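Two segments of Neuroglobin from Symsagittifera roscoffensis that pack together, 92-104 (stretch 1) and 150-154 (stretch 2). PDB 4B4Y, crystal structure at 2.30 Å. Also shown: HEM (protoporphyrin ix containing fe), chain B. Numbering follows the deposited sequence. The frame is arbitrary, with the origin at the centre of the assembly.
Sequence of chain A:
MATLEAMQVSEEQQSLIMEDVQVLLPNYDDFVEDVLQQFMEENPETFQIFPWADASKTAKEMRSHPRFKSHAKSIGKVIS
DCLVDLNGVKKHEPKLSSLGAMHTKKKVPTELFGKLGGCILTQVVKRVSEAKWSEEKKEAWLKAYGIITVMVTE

Stretch 1 92-104: HEPKLSSLGAMHT
Stretch 2 (150-154) VMVTE

Heme pockets illustrate a general principle: a metal ligand is surrounded by packing as well as by bonds. In this neuroglobin, no hydrogen bond joins the two stretches; the contact buries 401 Å² in all, both sides summed, with apolar side-chain contacts among its closest approaches, and the register pairs Glu93 with Met151, Leu99 with Val152 and Gly100 with Thr153 (CA–CA 7.3, 5.6 and 4.4 Å). Stretch 2 is helical through Thr153. In stretch 1, a short helical turn reaches Leu96, whose CB points toward stretch 2 and whose CD2 lies 3.8 Å from CB of Met151; that methionine, m at all three chi angles, curls its CE to 4.3 Å from N of Glu93. Ser97 breaks the helix with positive phi (56/-82), before helical phi/psi resumes over 98–102. Buried Leu99 (m, t) sets CD1 3.4 Å from CG2 of Val152, and both side chains also border the heme. At Gly100 (-44/-47) the backbones come close: its CA is 3.5 Å from O of Val152, a CA-H...O contact. His103 (chi1 m, chi2 102°) points its CB toward stretch 2. Its NE2 binds HEM FE at 2.0 Å, while ND1 donates to O of Leu99 at 3.0 Å, fixing the ring's orientation. CG1 of Val152 covers one face, 3.9 Å from the ring centroid, as a CH-pi contact.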

# COMPACT_ATOMS: atom_id res chain seq x y z
N HIS A 92 -19.19 10.91 2.41
CA HIS A 92 -17.83 10.45 2.06
C HIS A 92 -17.81 8.95 1.73
O HIS A 92 -16.85 8.47 1.10
CB HIS A 92 -16.81 10.85 3.14
CG HIS A 92 -16.60 12.34 3.26
ND1 HIS A 92 -15.98 13.09 2.27
CD2 HIS A 92 -16.92 13.22 4.24
CE1 HIS A 92 -15.94 14.36 2.64
NE2 HIS A 92 -16.50 14.47 3.83
N GLU A 93 -18.89 8.24 2.12
CA GLU A 93 -19.11 6.79 1.91
C GLU A 93 -18.46 6.18 0.65
O GLU A 93 -17.67 5.22 0.78
CB GLU A 93 -20.62 6.44 1.95
CG GLU A 93 -21.08 5.40 3.01
CD GLU A 93 -21.01 3.94 2.54
OE1 GLU A 93 -19.96 3.54 1.95
OE2 GLU A 93 -21.99 3.18 2.76
N PRO A 94 -18.78 6.72 -0.57
CA PRO A 94 -18.25 6.01 -1.76
C PRO A 94 -16.77 6.29 -2.09
O PRO A 94 -16.12 5.44 -2.75
CB PRO A 94 -19.21 6.44 -2.89
CG PRO A 94 -19.88 7.72 -2.42
CD PRO A 94 -19.52 7.94 -0.95
N LYS A 95 -16.24 7.45 -1.67
CA LYS A 95 -14.80 7.73 -1.84
C LYS A 95 -13.98 6.88 -0.85
O LYS A 95 -12.83 6.52 -1.15
CB LYS A 95 -14.45 9.29 -1.74
N LEU A 96 -14.61 6.52 0.29
CA LEU A 96 -14.05 5.68 1.38
C LEU A 96 -14.07 4.18 1.00
O LEU A 96 -13.04 3.63 0.64
CB LEU A 96 -14.76 5.95 2.73
CG LEU A 96 -14.17 7.04 3.68
CD1 LEU A 96 -13.48 8.20 2.95
CD2 LEU A 96 -15.13 7.55 4.78
N SER A 97 -15.23 3.53 1.07
CA SER A 97 -15.55 2.41 0.16
C SER A 97 -14.49 1.29 0.21
O SER A 97 -14.70 0.30 0.94
CB SER A 97 -15.79 2.95 -1.28
OG SER A 97 -16.13 1.97 -2.26
N SER A 98 -13.38 1.48 -0.53
CA SER A 98 -12.26 0.54 -0.55
C SER A 98 -11.34 0.49 0.70
O SER A 98 -10.44 -0.39 0.73
CB SER A 98 -11.39 0.68 -1.83
OG SER A 98 -10.36 1.68 -1.74
N LEU A 99 -11.54 1.39 1.68
CA LEU A 99 -10.81 1.28 2.97
C LEU A 99 -11.16 0.07 3.79
O LEU A 99 -10.31 -0.45 4.47
CB LEU A 99 -10.97 2.53 3.87
CG LEU A 99 -10.67 3.84 3.18
CD1 LEU A 99 -10.67 4.97 4.15
CD2 LEU A 99 -9.38 3.82 2.34
N GLY A 100 -12.43 -0.31 3.80
CA GLY A 100 -12.93 -1.49 4.51
C GLY A 100 -12.06 -2.75 4.37
O GLY A 100 -11.70 -3.38 5.37
N ALA A 101 -11.66 -3.07 3.13
CA ALA A 101 -10.91 -4.24 2.80
C ALA A 101 -9.48 -4.15 3.34
O ALA A 101 -8.84 -5.19 3.53
CB ALA A 101 -10.88 -4.39 1.24
N MET A 102 -8.95 -2.94 3.52
CA MET A 102 -7.65 -2.81 4.14
C MET A 102 -7.73 -2.93 5.65
O MET A 102 -6.74 -3.23 6.28
CB MET A 102 -6.92 -1.51 3.75
CG MET A 102 -6.89 -1.26 2.19
SD MET A 102 -6.51 0.44 1.85
CE MET A 102 -7.34 0.45 0.30
N HIS A 103 -8.90 -2.86 6.24
CA HIS A 103 -8.94 -2.69 7.69
C HIS A 103 -9.72 -3.79 8.34
O HIS A 103 -10.24 -3.60 9.46
CB HIS A 103 -9.47 -1.29 8.07
CG HIS A 103 -8.50 -0.16 7.76
ND1 HIS A 103 -8.63 0.67 6.66
CD2 HIS A 103 -7.41 0.30 8.45
CE1 HIS A 103 -7.66 1.59 6.69
NE2 HIS A 103 -6.91 1.40 7.78
N THR A 104 -9.83 -4.95 7.66
CA THR A 104 -10.52 -6.07 8.29
C THR A 104 -9.75 -6.59 9.53
O THR A 104 -8.54 -6.39 9.62
CB THR A 104 -10.73 -7.29 7.35
OG1 THR A 104 -9.48 -7.76 6.89
CG2 THR A 104 -11.61 -6.95 6.14
N VAL A 150 -15.68 3.55 12.44
CA VAL A 150 -16.77 2.91 11.67
C VAL A 150 -16.68 3.25 10.19
O VAL A 150 -16.80 2.38 9.36
CB VAL A 150 -18.14 3.33 12.21
CG1 VAL A 150 -19.30 2.97 11.21
CG2 VAL A 150 -18.40 2.70 13.68
N MET A 151 -16.41 4.49 9.81
CA MET A 151 -16.32 4.79 8.38
C MET A 151 -15.20 4.01 7.67
O MET A 151 -15.21 3.78 6.45
CB MET A 151 -16.09 6.30 8.19
CG MET A 151 -17.30 7.17 8.67
SD MET A 151 -18.88 6.64 7.94
CE MET A 151 -18.66 7.42 6.33
N VAL A 152 -14.15 3.67 8.41
CA VAL A 152 -12.99 3.15 7.73
C VAL A 152 -13.05 1.61 7.74
O VAL A 152 -12.37 0.94 6.97
CB VAL A 152 -11.80 3.75 8.42
CG1 VAL A 152 -10.87 2.72 8.97
CG2 VAL A 152 -11.17 4.79 7.52
N THR A 153 -13.90 1.04 8.58
CA THR A 153 -14.01 -0.39 8.66
C THR A 153 -15.31 -1.00 8.06
O THR A 153 -15.42 -2.23 7.91
CB THR A 153 -13.95 -0.85 10.11
OG1 THR A 153 -14.90 -0.11 10.87
CG2 THR A 153 -12.56 -0.64 10.67
N GLU A 154 -16.28 -0.16 7.74
CA GLU A 154 -17.64 -0.65 7.44
C GLU A 154 -18.21 -0.07 6.15
O GLU A 154 -17.57 -0.20 5.09
CB GLU A 154 -18.58 -0.39 8.62
CG GLU A 154 -18.20 -1.13 9.96
CD GLU A 154 -19.30 -1.00 11.06
OE1 GLU A 154 -20.45 -0.53 10.74
OE2 GLU A 154 -19.01 -1.35 12.25
CHA HEM B . -4.60 2.25 4.81
CHB HEM B . -6.99 5.65 7.23
CHC HEM B . -6.69 2.86 11.24
CHD HEM B . -3.42 0.11 9.06
C1A HEM B . -5.28 3.41 5.10
C2A HEM B . -5.75 4.38 4.17
C3A HEM B . -6.39 5.31 4.83
C4A HEM B . -6.42 4.94 6.19
CMA HEM B . -7.11 6.59 4.26
CAA HEM B . -5.50 4.29 2.63
CBA HEM B . -4.29 5.14 2.30
CGA HEM B . -3.79 4.91 0.89
O1A HEM B . -4.54 4.82 -0.07
O2A HEM B . -2.56 4.80 0.71
C1B HEM B . -7.17 5.19 8.55
C2B HEM B . -7.98 5.80 9.59
C3B HEM B . -7.93 5.04 10.67
C4B HEM B . -7.05 3.92 10.38
CMB HEM B . -8.78 7.11 9.37
CAB HEM B . -8.60 5.31 12.03
CBB HEM B . -9.93 5.22 12.15
C1C HEM B . -5.70 1.92 11.02
C2C HEM B . -5.01 1.11 12.03
C3C HEM B . -4.05 0.42 11.43
C4C HEM B . -4.14 0.74 10.04
CMC HEM B . -5.28 1.12 13.55
CAC HEM B . -3.07 -0.61 12.11
CBC HEM B . -1.83 -0.71 11.61
C1D HEM B . -3.56 0.27 7.69
C2D HEM B . -3.04 -0.61 6.63
C3D HEM B . -3.44 0.11 5.40
C4D HEM B . -4.10 1.34 5.74
CMD HEM B . -2.20 -1.89 6.70
CAD HEM B . -3.06 -0.24 3.96
CBD HEM B . -2.11 0.74 4.75
CGD HEM B . -1.13 1.00 3.77
O1D HEM B . -0.10 1.56 4.20
O2D HEM B . -1.50 0.55 2.63
NA HEM B . -5.72 3.78 6.31
NB HEM B . -6.65 4.06 9.07
NC HEM B . -5.13 1.68 9.83
ND HEM B . -4.23 1.33 7.09
FE HEM B . -5.44 2.68 8.03